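Local structure of Lmo2812 protein (5ZQA) at residues 58-61 and 62-66. The protein belongs to the peptidase S11 family of penicillin-binding proteins and probably acts as a serine-type D-Ala-D-Ala carboxypeptidase in cell-wall metabolism. Residues are numbered along the deposited sequence; the frame is centred on the assembly and turned at random.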
loop_
_atom_site.group_PDB
_atom_site.type_symbol
_atom_site.label_atom_id
_atom_site.label_comp_id
_atom_site.label_asym_id
_atom_site.label_seq_id
_atom_site.Cartn_x
_atom_site.Cartn_y
_atom_site.Cartn_z
ATOM N N MET A 58 -6.081 1.684 13.582
ATOM C CA MET A 58 -6.888 0.883 12.665
ATOM C C MET A 58 -6.073 -0.238 12.047
ATOM O O MET A 58 -4.902 -0.041 11.737
ATOM C CB MET A 58 -7.440 1.754 11.528
ATOM C CG MET A 58 -8.257 2.947 11.970
ATOM S SD MET A 58 -9.892 2.450 12.537
ATOM C CE MET A 58 -10.716 2.169 10.962
ATOM N N PRO A 59 -6.688 -1.411 11.831
ATOM C CA PRO A 59 -6.035 -2.457 11.030
ATOM C C PRO A 59 -5.821 -1.990 9.596
ATOM O O PRO A 59 -6.706 -1.361 8.998
ATOM C CB PRO A 59 -7.032 -3.622 11.070
ATOM C CG PRO A 59 -7.964 -3.313 12.184
ATOM C CD PRO A 59 -8.020 -1.822 12.307
ATOM N N ILE A 60 -4.654 -2.288 9.037
ATOM C CA ILE A 60 -4.331 -1.772 7.707
ATOM C C ILE A 60 -4.089 -2.834 6.643
ATOM O O ILE A 60 -3.989 -2.490 5.462
ATOM C CB ILE A 60 -3.096 -0.848 7.743
ATOM C CG1 ILE A 60 -1.843 -1.614 8.206
ATOM C CG2 ILE A 60 -3.396 0.387 8.597
ATOM C CD1 ILE A 60 -0.530 -0.837 7.987
ATOM N N ALA A 61 -3.988 -4.099 7.051
ATOM C CA ALA A 61 -3.924 -5.220 6.107
ATOM C C ALA A 61 -2.864 -5.002 5.012
ATOM O O ALA A 61 -1.722 -4.668 5.324
ATOM C CB ALA A 61 -5.302 -5.455 5.500
ATOM N N SER A 62 -3.240 -5.161 3.746
ATOM C CA SER A 62 -2.276 -5.058 2.643
ATOM C C SER A 62 -1.667 -3.671 2.429
ATOM O O SER A 62 -0.751 -3.524 1.615
ATOM C CB SER A 62 -2.921 -5.514 1.333
ATOM O OG SER A 62 -2.988 -6.936 1.280
ATOM N N LEU A 63 -2.145 -2.656 3.139
ATOM C CA LEU A 63 -1.458 -1.362 3.047
ATOM C C LEU A 63 -0.034 -1.536 3.567
ATOM O O LEU A 63 0.861 -0.760 3.218
ATOM C CB LEU A 63 -2.198 -0.260 3.811
ATOM C CG LEU A 63 -3.642 0.018 3.353
ATOM C CD1 LEU A 63 -4.252 1.136 4.186
ATOM C CD2 LEU A 63 -3.686 0.360 1.869
ATOM N N SER A 64 0.182 -2.584 4.371
ATOM C CA SER A 64 1.522 -2.952 4.833
ATOM C C SER A 64 2.514 -3.138 3.695
ATOM O O SER A 64 3.727 -2.931 3.876
ATOM C CB SER A 64 1.482 -4.255 5.635
ATOM O OG SER A 64 0.670 -4.138 6.785
ATOM N N LYS A 65 2.011 -3.534 2.529
ATOM C CA LYS A 65 2.881 -3.764 1.385
ATOM C C LYS A 65 3.610 -2.510 0.915
ATOM O O LYS A 65 4.625 -2.617 0.222
ATOM C CB LYS A 65 2.078 -4.361 0.233
ATOM C CG LYS A 65 1.566 -5.770 0.526
ATOM C CD LYS A 65 0.658 -6.251 -0.589
ATOM C CE LYS A 65 0.345 -7.742 -0.457
ATOM N NZ LYS A 65 -0.619 -7.987 0.632
ATOM N N LEU A 66 3.135 -1.330 1.309
ATOM C CA LEU A 66 3.863 -0.107 0.970
ATOM C C LEU A 66 5.193 -0.043 1.716
ATOM O O LEU A 66 6.176 0.466 1.183
ATOM C CB LEU A 66 3.029 1.137 1.274
ATOM C CG LEU A 66 1.802 1.277 0.359
ATOM C CD1 LEU A 66 0.945 2.455 0.769
ATOM C CD2 LEU A 66 2.213 1.425 -1.110
#
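The flat carbonyl groups of Ile60 and Ala61 receive different kinds of donor. Leu63 N reaches Ile60 O at 3.0 Å, the backbone bond that closes the turn, whereas Ser64 OG meets Ala61 O at 2.9 Å with a C=O...donor angle of 164°, almost in line with the double bond. The bend is a type II' beta turn over 60-63, with Ala61 at a positive phi of 50° and Ser62 near the 3-10 region. It leads from strand 58-59 into helix 65-77 and presents the SxxK pattern of serine penicillin-binding proteins, whose Ser62 and Lys65 are the predicted nucleophile and proton acceptor.

With chi1 of -61°, Ser64 sets OG beside its own backbone N, and its hydroxyl donates to Ala61 O. The backbone N of Ser64 makes a second bond to this oxygen, though its modelled place is less certain. Ile60 CD1 lies 3.7 Å from Ser64 OG, while Leu63 CG passes 3.3 Å from Ile60 O. The Ile60 and Leu63 side chains, 4.1 Å apart from CB to CB, both touch Leu178 of helix 175-188. Ser62 OG is hydrogen-bonded to Ser122 OG. Lys65 NZ donates hydrogen bonds to Asn124 OD1 and Ser162 O, and also to Ser62 OG across 2.7 Å.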